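Local coordinates for protein putative esterase (Bacteroides intestinalis DSM 17393, PDB 5VOL) that probably hydrolyses feruloyl ester bonds in arabinoxylan, as a carbohydrate esterase family 1 enzyme that also binds calcium, at residues D154-M166 / W257-I271. Sequence-based numbering, arbitrary orientation.
Sequences DMFCAVYAMSALM and WHSALYQCLPFVTRI
Tyr160 lies with one ring face against Cys264. Cys264 CB sits 3.6 Å from the ring centroid, almost on its normal. Cys264 SG lies oblique to the ring, 3.6 Å from Tyr160 CB, in a sulfur-aromatic contact. Phe267 CD2 meets the ring edge. With CG anti to the backbone N (chi1 -168°), the Tyr160 ring slants across the helix and its hydroxyl reaches Gln263. Gln263 NE2 donates a bent bond to Tyr160 OH (3.0 Å), which is tilted from an amide plane 46° from the ring. Asp218 also hydrogen-bonds this OH. Strand 158-162 belongs to the central sheet of an alpha/beta-hydrolase fold, and helix 257-271 packs on it nearly antiparallel, at 168°. A leucine for Tyr160 would probably leave Gln263 NE2 and Asp218 without their shared hydroxyl and Cys264 CB without a ring face. The extended Met162 side chain reaches across the helix, SD 3.8 Å from Ala260 CB. Trp257 NE1 donates to Ser163 OG at 2.7 Å, close to the indole plane. Ser163 also touches His252 and Asp223, which with Ser139 probably form the catalytic triad. Toward the helix C-terminus, Ala158 CB packs 4.0 Å from Phe267 CE2, and Ile271 CG2 meets Cys157 SG.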
loop_
_atom_site.group_PDB
_atom_site.type_symbol
_atom_site.label_atom_id
_atom_site.label_comp_id
_atom_site.label_asym_id
_atom_site.label_seq_id
_atom_site.Cartn_x
_atom_site.Cartn_y
_atom_site.Cartn_z
ATOM N N ASP C 154 -18.320 20.370 -19.038
ATOM C CA ASP C 154 -19.568 20.737 -18.366
ATOM C C ASP C 154 -20.356 19.501 -17.938
ATOM O O ASP C 154 -21.380 19.610 -17.264
ATOM C CB ASP C 154 -20.440 21.647 -19.255
ATOM C CG ASP C 154 -20.861 20.984 -20.568
ATOM O OD1 ASP C 154 -20.145 20.095 -21.079
ATOM O OD2 ASP C 154 -21.919 21.378 -21.110
ATOM N N MET C 155 -19.876 18.318 -18.315
ATOM C CA MET C 155 -20.578 17.083 -17.970
ATOM C C MET C 155 -19.877 16.275 -16.867
ATOM O O MET C 155 -20.515 15.488 -16.189
ATOM C CB MET C 155 -20.747 16.206 -19.212
ATOM C CG MET C 155 -21.627 16.826 -20.327
ATOM S SD MET C 155 -23.353 16.915 -19.835
ATOM C CE MET C 155 -23.872 15.205 -19.917
ATOM N N PHE C 156 -18.569 16.449 -16.708
ATOM C CA PHE C 156 -17.803 15.608 -15.777
ATOM C C PHE C 156 -16.995 16.398 -14.753
ATOM O O PHE C 156 -16.327 17.373 -15.097
ATOM C CB PHE C 156 -16.853 14.697 -16.556
ATOM C CG PHE C 156 -17.545 13.854 -17.582
ATOM C CD1 PHE C 156 -18.204 12.692 -17.207
ATOM C CD2 PHE C 156 -17.548 14.229 -18.918
ATOM C CE1 PHE C 156 -18.855 11.910 -18.147
ATOM C CE2 PHE C 156 -18.200 13.447 -19.872
ATOM C CZ PHE C 156 -18.852 12.286 -19.485
ATOM N N CYS C 157 -17.033 15.952 -13.498
ATOM C CA CYS C 157 -16.239 16.589 -12.448
ATOM C C CYS C 157 -14.849 15.974 -12.329
ATOM O O CYS C 157 -13.922 16.615 -11.811
ATOM C CB CYS C 157 -16.961 16.506 -11.091
ATOM S SG CYS C 157 -17.177 14.839 -10.429
ATOM N N ALA C 158 -14.697 14.737 -12.811
ATOM C CA ALA C 158 -13.456 13.994 -12.612
ATOM C C ALA C 158 -13.193 12.962 -13.713
ATOM O O ALA C 158 -14.119 12.307 -14.175
ATOM C CB ALA C 158 -13.485 13.297 -11.251
ATOM N N VAL C 159 -11.921 12.808 -14.075
ATOM C CA VAL C 159 -11.468 11.807 -15.040
ATOM C C VAL C 159 -10.339 10.962 -14.441
ATOM O O VAL C 159 -9.357 11.503 -13.942
ATOM C CB VAL C 159 -10.958 12.458 -16.347
ATOM C CG1 VAL C 159 -10.410 11.391 -17.310
ATOM C CG2 VAL C 159 -12.074 13.274 -17.022
ATOM N N TYR C 160 -10.476 9.640 -14.504
ATOM C CA TYR C 160 -9.408 8.740 -14.077
ATOM C C TYR C 160 -8.984 7.906 -15.288
ATOM O O TYR C 160 -9.706 7.019 -15.712
ATOM C CB TYR C 160 -9.864 7.825 -12.937
ATOM C CG TYR C 160 -8.735 7.082 -12.253
ATOM C CD1 TYR C 160 -8.108 5.999 -12.863
ATOM C CD2 TYR C 160 -8.301 7.463 -10.986
ATOM C CE1 TYR C 160 -7.058 5.314 -12.227
ATOM C CE2 TYR C 160 -7.259 6.792 -10.340
ATOM C CZ TYR C 160 -6.644 5.724 -10.964
ATOM O OH TYR C 160 -5.623 5.071 -10.313
ATOM N N ALA C 161 -7.807 8.191 -15.817
ATOM C CA ALA C 161 -7.316 7.578 -17.046
ATOM C C ALA C 161 -6.303 6.462 -16.759
ATOM O O ALA C 161 -5.220 6.756 -16.262
ATOM C CB ALA C 161 -6.675 8.651 -17.915
ATOM N N MET C 162 -6.642 5.203 -17.069
ATOM C CA MET C 162 -5.742 4.064 -16.812
ATOM C C MET C 162 -5.034 3.597 -18.069
ATOM O O MET C 162 -5.710 3.236 -19.033
ATOM C CB MET C 162 -6.503 2.857 -16.252
ATOM C CG MET C 162 -7.476 3.148 -15.121
ATOM S SD MET C 162 -8.501 1.688 -14.884
ATOM C CE MET C 162 -9.594 2.299 -13.610
ATOM N N SER C 163 -3.700 3.573 -18.044
ATOM C CA SER C 163 -2.905 3.072 -19.164
ATOM C C SER C 163 -3.447 3.620 -20.484
ATOM O O SER C 163 -3.657 2.863 -21.440
ATOM C CB SER C 163 -2.927 1.549 -19.189
ATOM O OG SER C 163 -2.737 0.997 -17.894
ATOM N N ALA C 164 -3.707 4.925 -20.512
ATOM C CA ALA C 164 -4.635 5.503 -21.485
ATOM C C ALA C 164 -4.036 5.632 -22.876
ATOM O O ALA C 164 -2.852 5.892 -23.026
ATOM C CB ALA C 164 -5.118 6.866 -21.008
ATOM N N LEU C 165 -4.875 5.453 -23.890
ATOM C CA LEU C 165 -4.470 5.740 -25.266
ATOM C C LEU C 165 -4.620 7.241 -25.509
ATOM O O LEU C 165 -5.585 7.681 -26.129
ATOM C CB LEU C 165 -5.313 4.941 -26.253
ATOM C CG LEU C 165 -4.984 5.030 -27.746
ATOM C CD1 LEU C 165 -3.637 4.357 -28.039
ATOM C CD2 LEU C 165 -6.109 4.392 -28.569
ATOM N N MET C 166 -3.686 8.021 -24.968
ATOM C CA MET C 166 -3.753 9.480 -25.034
ATOM C C MET C 166 -3.520 9.950 -26.468
ATOM O O MET C 166 -4.008 10.993 -26.884
ATOM C CB MET C 166 -2.716 10.104 -24.104
ATOM C CG MET C 166 -2.984 9.869 -22.612
ATOM S SD MET C 166 -4.651 10.363 -22.110
ATOM C CE MET C 166 -4.440 10.472 -20.308
ATOM N N TRP C 257 -5.310 -2.822 -13.951
ATOM C CA TRP C 257 -6.579 -2.104 -14.089
ATOM C C TRP C 257 -7.498 -2.446 -12.926
ATOM O O TRP C 257 -8.192 -1.580 -12.408
ATOM C CB TRP C 257 -7.225 -2.422 -15.452
ATOM C CG TRP C 257 -6.320 -1.972 -16.562
ATOM C CD1 TRP C 257 -5.549 -0.839 -16.575
ATOM C CD2 TRP C 257 -6.022 -2.669 -17.785
ATOM N NE1 TRP C 257 -4.802 -0.789 -17.727
ATOM C CE2 TRP C 257 -5.075 -1.897 -18.486
ATOM C CE3 TRP C 257 -6.465 -3.865 -18.350
ATOM C CZ2 TRP C 257 -4.563 -2.284 -19.736
ATOM C CZ3 TRP C 257 -5.958 -4.248 -19.599
ATOM C CH2 TRP C 257 -5.023 -3.460 -20.270
ATOM N N HIS C 258 -7.461 -3.692 -12.468
ATOM C CA HIS C 258 -8.190 -4.030 -11.243
ATOM C C HIS C 258 -7.649 -3.256 -10.015
ATOM O O HIS C 258 -8.412 -2.674 -9.238
ATOM C CB HIS C 258 -8.128 -5.539 -10.984
ATOM C CG HIS C 258 -8.406 -5.916 -9.563
ATOM N ND1 HIS C 258 -7.406 -6.155 -8.639
ATOM C CD2 HIS C 258 -9.572 -6.101 -8.900
ATOM C CE1 HIS C 258 -7.942 -6.445 -7.472
ATOM N NE2 HIS C 258 -9.259 -6.428 -7.604
ATOM N N SER C 259 -6.333 -3.249 -9.838
ATOM C CA SER C 259 -5.747 -2.536 -8.712
ATOM C C SER C 259 -5.988 -1.020 -8.843
ATOM O O SER C 259 -6.117 -0.323 -7.841
ATOM C CB SER C 259 -4.251 -2.858 -8.587
ATOM O OG SER C 259 -3.532 -2.403 -9.715
ATOM N N ALA C 260 -6.095 -0.521 -10.078
ATOM C CA ALA C 260 -6.388 0.891 -10.304
ATOM C C ALA C 260 -7.734 1.299 -9.704
ATOM O O ALA C 260 -7.910 2.434 -9.253
ATOM C CB ALA C 260 -6.359 1.213 -11.833
ATOM N N LEU C 261 -8.690 0.379 -9.691
ATOM C CA LEU C 261 -9.997 0.659 -9.093
ATOM C C LEU C 261 -9.912 1.110 -7.652
ATOM O O LEU C 261 -10.719 1.920 -7.208
ATOM C CB LEU C 261 -10.894 -0.574 -9.155
ATOM C CG LEU C 261 -11.603 -0.827 -10.473
ATOM C CD1 LEU C 261 -12.437 -2.088 -10.331
ATOM C CD2 LEU C 261 -12.499 0.372 -10.821
ATOM N N TYR C 262 -8.946 0.562 -6.916
ATOM C CA TYR C 262 -8.785 0.890 -5.510
ATOM C C TYR C 262 -8.302 2.323 -5.312
ATOM O O TYR C 262 -8.437 2.884 -4.224
ATOM C CB TYR C 262 -7.828 -0.112 -4.836
ATOM C CG TYR C 262 -8.512 -1.414 -4.461
ATOM C CD1 TYR C 262 -9.158 -1.538 -3.241
ATOM C CD2 TYR C 262 -8.532 -2.508 -5.333
ATOM C CE1 TYR C 262 -9.791 -2.705 -2.879
ATOM C CE2 TYR C 262 -9.174 -3.695 -4.982
ATOM C CZ TYR C 262 -9.798 -3.777 -3.743
ATOM O OH TYR C 262 -10.439 -4.922 -3.347
ATOM N N GLN C 263 -7.760 2.933 -6.357
ATOM C CA GLN C 263 -7.452 4.365 -6.307
ATOM C C GLN C 263 -8.562 5.197 -6.957
ATOM O O GLN C 263 -8.910 6.297 -6.485
ATOM C CB GLN C 263 -6.111 4.637 -6.986
ATOM C CG GLN C 263 -4.943 4.154 -6.143
ATOM C CD GLN C 263 -3.741 3.709 -6.961
ATOM O OE1 GLN C 263 -2.902 2.949 -6.466
ATOM N NE2 GLN C 263 -3.639 4.186 -8.213
ATOM N N CYS C 264 -9.115 4.661 -8.042
ATOM C CA CYS C 264 -10.135 5.367 -8.824
ATOM C C CYS C 264 -11.426 5.598 -8.056
ATOM O O CYS C 264 -11.945 6.701 -8.041
ATOM C CB CYS C 264 -10.445 4.594 -10.110
ATOM S SG CYS C 264 -11.728 5.348 -11.145
ATOM N N LEU C 265 -11.957 4.558 -7.429
ATOM C CA LEU C 265 -13.252 4.691 -6.777
ATOM C C LEU C 265 -13.227 5.660 -5.581
ATOM O O LEU C 265 -14.129 6.510 -5.450
ATOM C CB LEU C 265 -13.765 3.314 -6.368
ATOM C CG LEU C 265 -14.051 2.434 -7.604
ATOM C CD1 LEU C 265 -14.404 1.016 -7.176
ATOM C CD2 LEU C 265 -15.178 3.056 -8.467
ATOM N N PRO C 266 -12.193 5.577 -4.726
ATOM C CA PRO C 266 -12.121 6.613 -3.675
ATOM C C PRO C 266 -11.875 8.016 -4.228
ATOM O O PRO C 266 -12.361 8.992 -3.659
ATOM C CB PRO C 266 -10.932 6.158 -2.794
ATOM C CG PRO C 266 -10.897 4.653 -2.968
ATOM C CD PRO C 266 -11.288 4.442 -4.458
ATOM N N PHE C 267 -11.120 8.110 -5.320
ATOM C CA PHE C 267 -10.826 9.387 -5.960
ATOM C C PHE C 267 -12.091 10.104 -6.431
ATOM O O PHE C 267 -12.317 11.252 -6.061
ATOM C CB PHE C 267 -9.869 9.181 -7.136
ATOM C CG PHE C 267 -9.770 10.363 -8.070
ATOM C CD1 PHE C 267 -9.131 11.539 -7.676
ATOM C CD2 PHE C 267 -10.276 10.281 -9.359
ATOM C CE1 PHE C 267 -9.028 12.624 -8.539
ATOM C CE2 PHE C 267 -10.178 11.367 -10.240
ATOM C CZ PHE C 267 -9.551 12.537 -9.827
ATOM N N VAL C 268 -12.920 9.449 -7.246
ATOM C CA VAL C 268 -14.133 10.131 -7.717
ATOM C C VAL C 268 -15.079 10.409 -6.544
ATOM O O VAL C 268 -15.780 11.426 -6.523
ATOM C CB VAL C 268 -14.868 9.332 -8.830
ATOM C CG1 VAL C 268 -13.935 9.123 -10.009
ATOM C CG2 VAL C 268 -15.357 8.000 -8.320
ATOM N N THR C 269 -15.085 9.522 -5.553
ATOM C CA THR C 269 -15.919 9.739 -4.373
ATOM C C THR C 269 -15.542 11.051 -3.688
ATOM O O THR C 269 -16.412 11.813 -3.274
ATOM C CB THR C 269 -15.804 8.573 -3.389
ATOM O OG1 THR C 269 -16.448 7.431 -3.956
ATOM C CG2 THR C 269 -16.477 8.904 -2.037
ATOM N N ARG C 270 -14.246 11.322 -3.597
ATOM C CA ARG C 270 -13.769 12.593 -3.063
ATOM C C ARG C 270 -14.281 13.781 -3.872
ATOM O O ARG C 270 -14.758 14.765 -3.304
ATOM C CB ARG C 270 -12.239 12.619 -3.020
ATOM C CG ARG C 270 -11.665 11.868 -1.832
ATOM C CD ARG C 270 -10.190 12.126 -1.651
ATOM N NE ARG C 270 -9.347 11.665 -2.753
ATOM C CZ ARG C 270 -8.846 10.438 -2.842
ATOM N NH1 ARG C 270 -9.129 9.526 -1.917
ATOM N NH2 ARG C 270 -8.071 10.117 -3.864
ATOM N N ILE C 271 -14.189 13.691 -5.201
ATOM C CA ILE C 271 -14.582 14.813 -6.044
ATOM C C ILE C 271 -16.099 15.038 -6.052
ATOM O O ILE C 271 -16.549 16.179 -6.141
ATOM C CB ILE C 271 -14.076 14.630 -7.502
ATOM C CG1 ILE C 271 -12.590 14.270 -7.500
ATOM C CG2 ILE C 271 -14.269 15.908 -8.295
ATOM C CD1 ILE C 271 -11.726 15.284 -6.755
#